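Local coordinates for protein flavin-containing monooxygenase (Allium sativum, PDB 6WPU) that probably uses its bound FAD to oxygenate the sulfur of S-allyl-L-cysteine, a flavin-dependent S-monooxygenation in garlic, at residues A[91-95]-A[425-429]; A[96-101]-A[415-421]; A[337-342]-A[392-398]. All blocks are in the same frame, centred on the assembly; numbering follows the deposited sequence.

Interaction 1: A[91-95]-A[425-429]; sequences TNLPR and VSKNR. With FAD (flavin-adenine dinucleotide), chain B.
Asn92 and Arg429 make the polar link between the loop 91-95 and helix 416-431. Thr91 places its CA 3.1 Å from FAD O4 and turns OG1 back along its own chain to donate to Leu93 O, at 2.6 Å, which pins the local bend. Asn92 then faces two ways through its backbone. Asn92 N donates to FAD O4 over 2.8 Å, while Asn92 O accepts from Arg429 NH1 at 2.7 Å. Asn92 O lies in the plane of the Arg429 guanidinium, whereas NH1 stands 39° above the plane of the accepting carbonyl, and the N-H...O angle is 141°. CG of Arg429 stands anti to the backbone N (chi1 -153°), and a bend at chi3 turns the chain's end to the loop. At Leu93, CD2 meets the edge of the same guanidinium and also packs against Val425 CG1, 4.0 Å away, the two side chains crossing nearly at right angles. Pro94, the N-cap of helix 95-98, brings CD to 3.9 Å from Val425 CG2. The arrangement is that of a cofactor-lining loop in a flavin-containing monooxygenase, whose backbone amide reads the C4 carbonyl of the isoalloxazine and whose other side packs on helix 416-431.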
loop_
_atom_site.group_PDB
_atom_site.type_symbol
_atom_site.label_atom_id
_atom_site.label_comp_id
_atom_site.label_asym_id
_atom_site.label_seq_id
_atom_site.Cartn_x
_atom_site.Cartn_y
_atom_site.Cartn_z
ATOM N N THR A 91 -1.734 13.446 -0.107
ATOM C CA THR A 91 -1.500 12.457 0.941
ATOM C C THR A 91 -2.657 12.478 1.936
ATOM O O THR A 91 -3.276 13.520 2.176
ATOM C CB THR A 91 -0.159 12.708 1.668
ATOM O OG1 THR A 91 -0.215 13.906 2.468
ATOM C CG2 THR A 91 0.983 12.828 0.674
ATOM N N ASN A 92 -2.983 11.311 2.492
ATOM C CA ASN A 92 -3.980 11.248 3.560
ATOM C C ASN A 92 -3.334 11.245 4.935
ATOM O O ASN A 92 -4.021 11.033 5.935
ATOM C CB ASN A 92 -4.897 10.029 3.395
ATOM C CG ASN A 92 -4.146 8.718 3.377
ATOM O OD1 ASN A 92 -3.029 8.610 3.880
ATOM N ND2 ASN A 92 -4.749 7.710 2.776
ATOM N N LEU A 93 -2.022 11.460 4.997
ATOM C CA LEU A 93 -1.255 11.616 6.221
ATOM C C LEU A 93 -0.445 12.899 6.113
ATOM O O LEU A 93 -0.008 13.260 5.011
ATOM C CB LEU A 93 -0.312 10.422 6.436
ATOM C CG LEU A 93 -0.943 9.042 6.620
ATOM C CD1 LEU A 93 0.149 7.985 6.566
ATOM C CD2 LEU A 93 -1.690 8.991 7.954
ATOM N N PRO A 94 -0.265 13.629 7.211
ATOM C CA PRO A 94 0.602 14.811 7.167
ATOM C C PRO A 94 2.028 14.387 6.872
ATOM O O PRO A 94 2.456 13.287 7.231
ATOM C CB PRO A 94 0.467 15.410 8.568
ATOM C CG PRO A 94 0.117 14.247 9.430
ATOM C CD PRO A 94 -0.673 13.288 8.585
ATOM N N ARG A 95 2.753 15.255 6.165
ATOM C CA ARG A 95 4.031 14.825 5.613
ATOM C C ARG A 95 5.043 14.496 6.712
ATOM O O ARG A 95 5.917 13.647 6.497
ATOM C CB ARG A 95 4.572 15.887 4.649
ATOM C CG ARG A 95 4.895 17.236 5.293
ATOM C CD ARG A 95 5.101 18.321 4.232
ATOM N NE ARG A 95 6.272 18.082 3.385
ATOM C CZ ARG A 95 6.427 18.565 2.152
ATOM N NH1 ARG A 95 5.467 19.297 1.590
ATOM N NH2 ARG A 95 7.539 18.305 1.466
ATOM N N VAL A 425 -4.818 12.845 12.917
ATOM C CA VAL A 425 -5.262 12.875 11.527
ATOM C C VAL A 425 -6.284 11.776 11.274
ATOM O O VAL A 425 -7.208 11.957 10.478
ATOM C CB VAL A 425 -4.077 12.771 10.545
ATOM C CG1 VAL A 425 -3.471 11.379 10.557
ATOM C CG2 VAL A 425 -4.545 13.098 9.124
ATOM N N SER A 426 -6.145 10.631 11.948
ATOM C CA SER A 426 -7.161 9.589 11.860
ATOM C C SER A 426 -8.525 10.115 12.310
ATOM O O SER A 426 -9.546 9.866 11.657
ATOM C CB SER A 426 -6.728 8.387 12.698
ATOM O OG SER A 426 -7.296 7.186 12.218
ATOM N N LYS A 427 -8.555 10.874 13.408
ATOM C CA LYS A 427 -9.816 11.433 13.880
ATOM C C LYS A 427 -10.355 12.486 12.917
ATOM O O LYS A 427 -11.559 12.521 12.641
ATOM C CB LYS A 427 -9.637 12.023 15.277
ATOM C CG LYS A 427 -10.922 12.555 15.896
ATOM C CD LYS A 427 -10.651 13.151 17.270
ATOM C CE LYS A 427 -9.954 14.501 17.164
ATOM N NZ LYS A 427 -10.925 15.592 16.857
ATOM N N ASN A 428 -9.480 13.352 12.393
ATOM C CA ASN A 428 -9.929 14.411 11.493
ATOM C C ASN A 428 -10.375 13.865 10.143
ATOM O O ASN A 428 -11.273 14.428 9.509
ATOM C CB ASN A 428 -8.817 15.427 11.287
ATOM C CG ASN A 428 -8.503 16.191 12.536
ATOM O OD1 ASN A 428 -9.144 16.000 13.568
ATOM N ND2 ASN A 428 -7.499 17.058 12.459
ATOM N N ARG A 429 -9.739 12.794 9.679
ATOM C CA ARG A 429 -10.114 12.187 8.409
ATOM C C ARG A 429 -11.513 11.590 8.479
ATOM O O ARG A 429 -12.285 11.685 7.516
ATOM C CB ARG A 429 -9.086 11.123 8.037
ATOM C CG ARG A 429 -8.953 10.870 6.550
ATOM C CD ARG A 429 -7.633 10.192 6.290
ATOM N NE ARG A 429 -7.557 8.962 7.062
ATOM C CZ ARG A 429 -6.431 8.399 7.468
ATOM N NH1 ARG A 429 -5.263 8.957 7.187
ATOM N NH2 ARG A 429 -6.482 7.271 8.161
HETATM P PA FAD B . 4.741 0.019 -4.693
HETATM O O1A FAD B . 4.701 1.546 -4.617
HETATM O O2A FAD B . 3.696 -0.715 -5.368
HETATM O O5B FAD B . 5.967 -0.491 -5.420
HETATM C C5B FAD B . 6.235 -1.818 -5.857
HETATM C C4B FAD B . 7.275 -1.818 -7.000
HETATM O O4B FAD B . 7.677 -3.097 -7.405
HETATM C C3B FAD B . 6.793 -1.095 -8.229
HETATM O O3B FAD B . 7.719 -0.143 -8.640
HETATM C C2B FAD B . 6.659 -2.158 -9.261
HETATM O O2B FAD B . 6.897 -1.708 -10.547
HETATM C C1B FAD B . 7.707 -3.131 -8.806
HETATM N N9A FAD B . 7.464 -4.494 -9.220
HETATM C C8A FAD B . 6.265 -5.182 -9.078
HETATM N N7A FAD B . 6.392 -6.420 -9.572
HETATM C C5A FAD B . 7.682 -6.588 -10.082
HETATM C C6A FAD B . 8.359 -7.632 -10.709
HETATM N N6A FAD B . 7.719 -8.903 -10.955
HETATM N N1A FAD B . 9.645 -7.471 -11.069
HETATM C C2A FAD B . 10.299 -6.297 -10.868
HETATM N N3A FAD B . 9.683 -5.252 -10.268
HETATM C C4A FAD B . 8.386 -5.365 -9.868
HETATM N N1 FAD B . 1.060 5.954 1.968
HETATM C C2 FAD B . 1.462 7.176 2.616
HETATM O O2 FAD B . 2.542 7.192 3.428
HETATM N N3 FAD B . 0.696 8.314 2.503
HETATM C C4 FAD B . -0.424 8.323 1.699
HETATM O O4 FAD B . -1.190 9.433 1.556
HETATM C C4X FAD B . -0.740 7.170 0.833
HETATM N N5 FAD B . -1.721 7.275 -0.145
HETATM C C5X FAD B . -1.969 6.187 -0.976
HETATM C C6 FAD B . -2.970 6.287 -1.954
HETATM C C7 FAD B . -3.206 5.204 -2.793
HETATM C C7M FAD B . -4.289 5.319 -3.832
HETATM C C8 FAD B . -2.466 4.030 -2.664
HETATM C C8M FAD B . -2.707 2.846 -3.544
HETATM C C9 FAD B . -1.471 3.926 -1.686
HETATM C C9A FAD B . -1.223 5.001 -0.844
HETATM N N10 FAD B . -0.188 4.900 0.148
HETATM C C10 FAD B . 0.069 5.988 0.993
HETATM C "C1'" FAD B . 0.561 3.644 0.316
HETATM C "C2'" FAD B . 1.673 3.304 -0.653
HETATM O "O2'" FAD B . 1.447 2.050 -1.150
HETATM C "C3'" FAD B . 2.934 3.264 0.180
HETATM O "O3'" FAD B . 3.158 4.592 0.455
HETATM C "C4'" FAD B . 4.167 2.692 -0.511
HETATM O "O4'" FAD B . 4.275 3.308 -1.742
HETATM C "C5'" FAD B . 4.230 1.168 -0.653
HETATM O "O5'" FAD B . 5.231 0.994 -1.614
HETATM P P FAD B . 5.836 -0.345 -2.207
HETATM O O1P FAD B . 7.360 -0.183 -2.572
HETATM O O2P FAD B . 5.418 -1.464 -1.172
HETATM O O3P FAD B . 4.750 -0.722 -3.384
#

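Interaction 2: A[96-101]-A[415-421]; sequences EVMGFL and EEWRRLM. With FAD (flavin-adenine dinucleotide), chain B.
Arg418 and the carbonyls of Val97 and Gly99 form the polar centre of this contact. A single nitrogen, Arg418 NH1, serves both: it donates to Val97 O at 2.8 Å, from above that carbonyl's plane, and to Gly99 O at 3.0 Å, in plane and on a lone pair. A side-on salt bridge grips Glu415, Arg418 NE to Glu415 OE1 (2.8 Å) and Arg418 NH2 to Glu415 OE2 (3.0 Å), both nearly straight. Water 1 joins NH2 to Phe100 O. The guanidinium is thereby fixed in rotation, and its faces are packed as well: Leu101 CD2 lies 3.4 Å above one, while Trp417 CH2 sits over the opposite one. Replacing Arg418 with a leucine would probably leave the carbonyls of Val97 and Gly99 without their donor and the Glu415 carboxylate without its countercharge.

Packing continues along the helix. Val97 CG2 presses on Met421 CB at 3.4 Å, tighter than usual, and Glu96 CB rests against Met421 SD, while the carboxylate of Glu96 pairs with Arg116. The Trp417 ring meets Glu96 O with its edge, CH2 at 3.4 Å.

On the cofactor side, Met98 SD accepts a weak bond from FAD N3. Short helix 95-98 lies between the flavin and helix 416-431, with helix 443-453 packed on Glu96, Trp417 and Met421, and helices 120-133 and 343-358 on Phe100.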
loop_
_atom_site.group_PDB
_atom_site.type_symbol
_atom_site.label_atom_id
_atom_site.label_comp_id
_atom_site.label_asym_id
_atom_site.label_seq_id
_atom_site.Cartn_x
_atom_site.Cartn_y
_atom_site.Cartn_z
ATOM N N GLU A 96 4.935 15.126 7.894
ATOM C CA GLU A 96 5.861 14.805 8.981
ATOM C C GLU A 96 5.743 13.344 9.390
ATOM O O GLU A 96 6.747 12.697 9.713
ATOM C CB GLU A 96 5.624 15.707 10.200
ATOM C CG GLU A 96 5.811 17.210 9.970
ATOM C CD GLU A 96 4.531 17.889 9.470
ATOM O OE1 GLU A 96 3.467 17.227 9.441
ATOM O OE2 GLU A 96 4.595 19.084 9.107
ATOM N N VAL A 97 4.521 12.807 9.376
ATOM C CA VAL A 97 4.271 11.428 9.794
ATOM C C VAL A 97 4.827 10.437 8.779
ATOM O O VAL A 97 5.295 9.355 9.154
ATOM C CB VAL A 97 2.755 11.235 10.026
ATOM C CG1 VAL A 97 2.307 9.799 9.759
ATOM C CG2 VAL A 97 2.392 11.634 11.418
ATOM N N MET A 98 4.814 10.794 7.492
ATOM C CA MET A 98 5.096 9.847 6.416
ATOM C C MET A 98 6.575 9.541 6.206
ATOM O O MET A 98 6.891 8.498 5.624
ATOM C CB MET A 98 4.551 10.379 5.097
ATOM C CG MET A 98 3.064 10.314 4.958
ATOM S SD MET A 98 2.577 11.063 3.395
ATOM C CE MET A 98 3.463 10.089 2.183
ATOM N N GLY A 99 7.479 10.426 6.613
ATOM C CA GLY A 99 8.869 10.292 6.206
ATOM C C GLY A 99 9.592 9.131 6.871
ATOM O O GLY A 99 9.283 8.719 7.986
ATOM N N PHE A 100 10.577 8.589 6.157
ATOM C CA PHE A 100 11.534 7.679 6.775
ATOM C C PHE A 100 12.123 8.278 8.051
ATOM O O PHE A 100 12.293 9.496 8.181
ATOM C CB PHE A 100 12.646 7.340 5.787
ATOM C CG PHE A 100 12.170 6.529 4.605
ATOM C CD1 PHE A 100 11.756 5.225 4.778
ATOM C CD2 PHE A 100 12.154 7.072 3.329
ATOM C CE1 PHE A 100 11.324 4.478 3.711
ATOM C CE2 PHE A 100 11.729 6.337 2.252
ATOM C CZ PHE A 100 11.302 5.031 2.434
ATOM N N LEU A 101 12.430 7.397 9.005
ATOM C CA LEU A 101 12.814 7.829 10.347
ATOM C C LEU A 101 14.079 8.683 10.352
ATOM O O LEU A 101 14.253 9.529 11.238
ATOM C CB LEU A 101 13.001 6.601 11.243
ATOM C CG LEU A 101 11.717 5.790 11.425
ATOM C CD1 LEU A 101 11.982 4.516 12.191
ATOM C CD2 LEU A 101 10.645 6.639 12.111
ATOM N N GLU A 415 8.646 8.137 17.561
ATOM C CA GLU A 415 8.509 9.354 18.351
ATOM C C GLU A 415 7.071 9.506 18.844
ATOM O O GLU A 415 6.114 9.080 18.188
ATOM C CB GLU A 415 8.909 10.583 17.525
ATOM C CG GLU A 415 10.218 10.489 16.745
ATOM C CD GLU A 415 10.010 9.975 15.323
ATOM O OE1 GLU A 415 9.146 9.090 15.128
ATOM O OE2 GLU A 415 10.693 10.469 14.395
ATOM N N GLU A 416 6.924 10.128 20.018
ATOM C CA GLU A 416 5.589 10.322 20.582
ATOM C C GLU A 416 4.753 11.261 19.727
ATOM O O GLU A 416 3.553 11.025 19.531
ATOM C CB GLU A 416 5.678 10.856 22.014
ATOM C CG GLU A 416 5.812 9.774 23.057
ATOM C CD GLU A 416 7.254 9.395 23.306
ATOM O OE1 GLU A 416 8.141 10.093 22.769
ATOM O OE2 GLU A 416 7.492 8.404 24.037
ATOM N N TRP A 417 5.363 12.335 19.212
ATOM C CA TRP A 417 4.626 13.241 18.339
ATOM C C TRP A 417 4.076 12.511 17.114
ATOM O O TRP A 417 3.018 12.883 16.593
ATOM C CB TRP A 417 5.513 14.425 17.923
ATOM C CG TRP A 417 6.692 14.065 17.058
ATOM C CD1 TRP A 417 7.993 13.976 17.453
ATOM C CD2 TRP A 417 6.678 13.749 15.645
ATOM N NE1 TRP A 417 8.790 13.622 16.385
ATOM C CE2 TRP A 417 8.010 13.476 15.267
ATOM C CE3 TRP A 417 5.669 13.678 14.668
ATOM C CZ2 TRP A 417 8.361 13.123 13.957
ATOM C CZ3 TRP A 417 6.015 13.318 13.369
ATOM C CH2 TRP A 417 7.352 13.051 13.025
ATOM N N ARG A 418 4.762 11.460 16.656
ATOM C CA ARG A 418 4.310 10.751 15.465
ATOM C C ARG A 418 3.119 9.862 15.785
ATOM O O ARG A 418 2.184 9.764 14.981
ATOM C CB ARG A 418 5.457 9.936 14.853
ATOM C CG ARG A 418 5.289 9.665 13.346
ATOM C CD ARG A 418 6.322 8.667 12.798
ATOM N NE ARG A 418 7.700 9.158 12.737
ATOM C CZ ARG A 418 8.350 9.451 11.610
ATOM N NH1 ARG A 418 7.733 9.319 10.437
ATOM N NH2 ARG A 418 9.622 9.867 11.650
ATOM N N ARG A 419 3.128 9.224 16.960
ATOM C CA ARG A 419 1.941 8.496 17.403
ATOM C C ARG A 419 0.752 9.436 17.529
ATOM O O ARG A 419 -0.354 9.127 17.069
ATOM C CB ARG A 419 2.210 7.792 18.732
ATOM C CG ARG A 419 3.002 6.481 18.634
ATOM C CD ARG A 419 3.257 5.945 20.027
ATOM N NE ARG A 419 4.016 4.695 20.064
ATOM C CZ ARG A 419 3.450 3.493 20.113
ATOM N NH1 ARG A 419 2.123 3.383 20.104
ATOM N NH2 ARG A 419 4.202 2.407 20.152
ATOM N N LEU A 420 0.972 10.606 18.138
ATOM C CA LEU A 420 -0.122 11.538 18.379
ATOM C C LEU A 420 -0.641 12.144 17.075
ATOM O O LEU A 420 -1.855 12.315 16.907
ATOM C CB LEU A 420 0.327 12.631 19.352
ATOM C CG LEU A 420 0.648 12.170 20.776
ATOM C CD1 LEU A 420 1.216 13.315 21.602
ATOM C CD2 LEU A 420 -0.586 11.560 21.444
ATOM N N MET A 421 0.257 12.494 16.150
ATOM C CA MET A 421 -0.198 13.037 14.874
ATOM C C MET A 421 -1.068 12.029 14.139
ATOM O O MET A 421 -2.093 12.396 13.542
ATOM C CB MET A 421 0.989 13.431 14.003
ATOM C CG MET A 421 1.464 14.861 14.117
ATOM S SD MET A 421 2.699 15.169 12.828
ATOM C CE MET A 421 3.503 16.620 13.483
HETATM P PA FAD B . 4.741 0.019 -4.693
HETATM O O1A FAD B . 4.701 1.546 -4.617
HETATM O O2A FAD B . 3.696 -0.715 -5.368
HETATM O O5B FAD B . 5.967 -0.491 -5.420
HETATM C C5B FAD B . 6.235 -1.818 -5.857
HETATM C C4B FAD B . 7.275 -1.818 -7.000
HETATM O O4B FAD B . 7.677 -3.097 -7.405
HETATM C C3B FAD B . 6.793 -1.095 -8.229
HETATM O O3B FAD B . 7.719 -0.143 -8.640
HETATM C C2B FAD B . 6.659 -2.158 -9.261
HETATM O O2B FAD B . 6.897 -1.708 -10.547
HETATM C C1B FAD B . 7.707 -3.131 -8.806
HETATM N N9A FAD B . 7.464 -4.494 -9.220
HETATM C C8A FAD B . 6.265 -5.182 -9.078
HETATM N N7A FAD B . 6.392 -6.420 -9.572
HETATM C C5A FAD B . 7.682 -6.588 -10.082
HETATM C C6A FAD B . 8.359 -7.632 -10.709
HETATM N N6A FAD B . 7.719 -8.903 -10.955
HETATM N N1A FAD B . 9.645 -7.471 -11.069
HETATM C C2A FAD B . 10.299 -6.297 -10.868
HETATM N N3A FAD B . 9.683 -5.252 -10.268
HETATM C C4A FAD B . 8.386 -5.365 -9.868
HETATM N N1 FAD B . 1.060 5.954 1.968
HETATM C C2 FAD B . 1.462 7.176 2.616
HETATM O O2 FAD B . 2.542 7.192 3.428
HETATM N N3 FAD B . 0.696 8.314 2.503
HETATM C C4 FAD B . -0.424 8.323 1.699
HETATM O O4 FAD B . -1.190 9.433 1.556
HETATM C C4X FAD B . -0.740 7.170 0.833
HETATM N N5 FAD B . -1.721 7.275 -0.145
HETATM C C5X FAD B . -1.969 6.187 -0.976
HETATM C C6 FAD B . -2.970 6.287 -1.954
HETATM C C7 FAD B . -3.206 5.204 -2.793
HETATM C C7M FAD B . -4.289 5.319 -3.832
HETATM C C8 FAD B . -2.466 4.030 -2.664
HETATM C C8M FAD B . -2.707 2.846 -3.544
HETATM C C9 FAD B . -1.471 3.926 -1.686
HETATM C C9A FAD B . -1.223 5.001 -0.844
HETATM N N10 FAD B . -0.188 4.900 0.148
HETATM C C10 FAD B . 0.069 5.988 0.993
HETATM C "C1'" FAD B . 0.561 3.644 0.316
HETATM C "C2'" FAD B . 1.673 3.304 -0.653
HETATM O "O2'" FAD B . 1.447 2.050 -1.150
HETATM C "C3'" FAD B . 2.934 3.264 0.180
HETATM O "O3'" FAD B . 3.158 4.592 0.455
HETATM C "C4'" FAD B . 4.167 2.692 -0.511
HETATM O "O4'" FAD B . 4.275 3.308 -1.742
HETATM C "C5'" FAD B . 4.230 1.168 -0.653
HETATM O "O5'" FAD B . 5.231 0.994 -1.614
HETATM P P FAD B . 5.836 -0.345 -2.207
HETATM O O1P FAD B . 7.360 -0.183 -2.572
HETATM O O2P FAD B . 5.418 -1.464 -1.172
HETATM O O3P FAD B . 4.750 -0.722 -3.384
HETATM O O HOH W 1 10.871 11.560 9.360
#

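Interaction 3: A[337-342]-A[392-398]; sequences IPWKIV and HNIGHNQ
CG of Trp339 sits between the backbone N and the carbonyl carbon (chi1 50°), whereas CG of Asn393 is anti to its N, and these rotations lay the indole over Asn393. The two residues form a single beta bridge between otherwise irregular loops: Trp339 N donates to His392 O at 3.0 Å, and Ile394 N returns a longer bond to Trp339 O. Asn393 CB makes a CH-pi contact over the six-membered ring of Trp339, 3.9 Å from its centroid. The amide plane is inclined by 54° to the indole, and OD1 accepts from Gly395 N to close an Asx turn.

Ile337 CG2 stands over one face of the His392 imidazole, a second CH-pi contact at 3.6 Å from the centroid; NE2 is hydrogen-bonded to Val316 N and ND1 to His322 ND1. Ile394 fills the side away from the indole, with CD1 against Pro338 CB (3.6 Å) and CG1 against Ile341 CG2. Water 2, in the plane of the indole at its edge, accepts from Trp339 NE1 and His392 N. Where helices 343-358 and 398-409 begin, Gln398 crosses to the other loop, its OE1 accepting a nearly straight bond, 171°, from Val342 N at 2.8 Å.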
loop_
_atom_site.group_PDB
_atom_site.type_symbol
_atom_site.label_atom_id
_atom_site.label_comp_id
_atom_site.label_asym_id
_atom_site.label_seq_id
_atom_site.Cartn_x
_atom_site.Cartn_y
_atom_site.Cartn_z
ATOM N N ILE A 337 4.050 -5.922 3.560
ATOM C CA ILE A 337 2.775 -6.646 3.584
ATOM C C ILE A 337 1.700 -5.919 4.394
ATOM O O ILE A 337 0.557 -5.839 3.923
ATOM C CB ILE A 337 2.993 -8.088 4.081
ATOM C CG1 ILE A 337 3.872 -8.904 3.110
ATOM C CG2 ILE A 337 1.660 -8.778 4.322
ATOM C CD1 ILE A 337 3.285 -9.085 1.751
ATOM N N PRO A 338 1.969 -5.417 5.606
ATOM C CA PRO A 338 0.873 -4.887 6.434
ATOM C C PRO A 338 0.150 -3.721 5.774
ATOM O O PRO A 338 0.684 -3.032 4.906
ATOM C CB PRO A 338 1.582 -4.447 7.720
ATOM C CG PRO A 338 2.818 -5.352 7.788
ATOM C CD PRO A 338 3.246 -5.459 6.354
ATOM N N TRP A 339 -1.100 -3.510 6.189
ATOM C CA TRP A 339 -1.873 -2.390 5.663
ATOM C C TRP A 339 -2.609 -1.691 6.796
ATOM O O TRP A 339 -2.582 -2.129 7.953
ATOM C CB TRP A 339 -2.836 -2.810 4.541
ATOM C CG TRP A 339 -3.726 -3.983 4.830
ATOM C CD1 TRP A 339 -3.353 -5.293 4.915
ATOM C CD2 TRP A 339 -5.150 -3.958 5.020
ATOM N NE1 TRP A 339 -4.448 -6.087 5.168
ATOM C CE2 TRP A 339 -5.567 -5.293 5.233
ATOM C CE3 TRP A 339 -6.111 -2.941 5.035
ATOM C CZ2 TRP A 339 -6.907 -5.637 5.463
ATOM C CZ3 TRP A 339 -7.461 -3.288 5.264
ATOM C CH2 TRP A 339 -7.836 -4.622 5.475
ATOM N N LYS A 340 -3.246 -0.568 6.441
ATOM C CA LYS A 340 -3.709 0.440 7.400
ATOM C C LYS A 340 -2.538 0.953 8.242
ATOM O O LYS A 340 -2.629 1.105 9.465
ATOM C CB LYS A 340 -4.854 -0.090 8.279
ATOM C CG LYS A 340 -6.235 -0.055 7.596
ATOM C CD LYS A 340 -6.794 1.366 7.479
ATOM C CE LYS A 340 -8.164 1.387 6.780
ATOM N NZ LYS A 340 -8.839 2.732 6.781
ATOM N N ILE A 341 -1.422 1.242 7.566
ATOM C CA ILE A 341 -0.181 1.608 8.239
ATOM C C ILE A 341 0.367 2.891 7.634
ATOM O O ILE A 341 0.057 3.253 6.497
ATOM C CB ILE A 341 0.900 0.507 8.122
ATOM C CG1 ILE A 341 1.237 0.285 6.637
ATOM C CG2 ILE A 341 0.448 -0.769 8.802
ATOM C CD1 ILE A 341 2.457 -0.515 6.387
ATOM N N VAL A 342 1.234 3.549 8.403
ATOM C CA VAL A 342 2.174 4.527 7.863
ATOM C C VAL A 342 3.321 3.748 7.226
ATOM O O VAL A 342 4.166 3.201 7.945
ATOM C CB VAL A 342 2.675 5.478 8.961
ATOM C CG1 VAL A 342 3.555 6.559 8.361
ATOM C CG2 VAL A 342 1.485 6.081 9.702
ATOM N N HIS A 392 -3.335 -9.052 7.932
ATOM C CA HIS A 392 -2.208 -8.128 7.866
ATOM C C HIS A 392 -2.615 -6.693 8.140
ATOM O O HIS A 392 -1.800 -5.779 7.961
ATOM C CB HIS A 392 -1.526 -8.243 6.504
ATOM C CG HIS A 392 -1.159 -9.648 6.162
ATOM N ND1 HIS A 392 -0.284 -10.391 6.930
ATOM C CD2 HIS A 392 -1.582 -10.465 5.169
ATOM C CE1 HIS A 392 -0.168 -11.599 6.410
ATOM N NE2 HIS A 392 -0.948 -11.670 5.343
ATOM N N ASN A 393 -3.864 -6.479 8.553
ATOM C CA ASN A 393 -4.344 -5.179 9.000
ATOM C C ASN A 393 -3.839 -4.956 10.416
ATOM O O ASN A 393 -4.235 -5.677 11.334
ATOM C CB ASN A 393 -5.872 -5.153 8.946
ATOM C CG ASN A 393 -6.460 -3.810 9.335
ATOM O OD1 ASN A 393 -5.920 -3.088 10.176
ATOM N ND2 ASN A 393 -7.579 -3.473 8.727
ATOM N N ILE A 394 -2.964 -3.966 10.609
ATOM C CA ILE A 394 -2.427 -3.719 11.945
ATOM C C ILE A 394 -2.590 -2.248 12.327
ATOM O O ILE A 394 -1.792 -1.703 13.096
ATOM C CB ILE A 394 -0.951 -4.174 12.057
ATOM C CG1 ILE A 394 -0.025 -3.356 11.161
ATOM C CG2 ILE A 394 -0.788 -5.647 11.661
ATOM C CD1 ILE A 394 1.449 -3.786 11.273
ATOM N N GLY A 395 -3.648 -1.607 11.827
ATOM C CA GLY A 395 -3.843 -0.188 12.088
ATOM C C GLY A 395 -3.873 0.169 13.565
ATOM O O GLY A 395 -3.337 1.203 13.970
ATOM N N HIS A 396 -4.489 -0.683 14.394
ATOM C CA HIS A 396 -4.649 -0.345 15.806
ATOM C C HIS A 396 -3.308 -0.311 16.533
ATOM O O HIS A 396 -3.065 0.581 17.351
ATOM C CB HIS A 396 -5.603 -1.330 16.483
ATOM N N ASN A 397 -2.417 -1.257 16.247
ATOM C CA ASN A 397 -1.182 -1.390 17.011
ATOM C C ASN A 397 0.057 -1.266 16.135
ATOM O O ASN A 397 1.094 -1.859 16.446
ATOM C CB ASN A 397 -1.154 -2.719 17.767
ATOM N N GLN A 398 -0.018 -0.472 15.058
ATOM C CA GLN A 398 1.059 -0.469 14.067
ATOM C C GLN A 398 2.367 0.063 14.645
ATOM O O GLN A 398 3.445 -0.401 14.263
ATOM C CB GLN A 398 0.665 0.356 12.850
ATOM C CG GLN A 398 0.708 1.838 13.108
ATOM C CD GLN A 398 0.477 2.622 11.864
ATOM O OE1 GLN A 398 1.399 2.834 11.069
ATOM N NE2 GLN A 398 -0.772 3.044 11.658
HETATM O O HOH W 2 -4.777 -9.075 5.460
#

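How the interactions relate
The three interactions illustrate how segments distant in sequence can gather in one region of a fold. Interactions 1 and 2 have centres about 11 Å apart and share helix 416-431, whose first turns pack on 96-101 and whose later turns reach 91-95; both also touch FAD. Interaction 3 lies about 15 Å from the centre of each and comes near the flavin through Val342. Along the chain the first segments of interactions 1 and 2 come early, both halves of interaction 3 follow, and helix 416-431 closes the series. Val342 joins all three, with CG2 against Leu93 CD1 and CG1 against Val97 O. Helix 416-431 and the loop ending at Val342 thus pack on residues 91-98, which touch the flavin through Thr91, Asn92 and Met98.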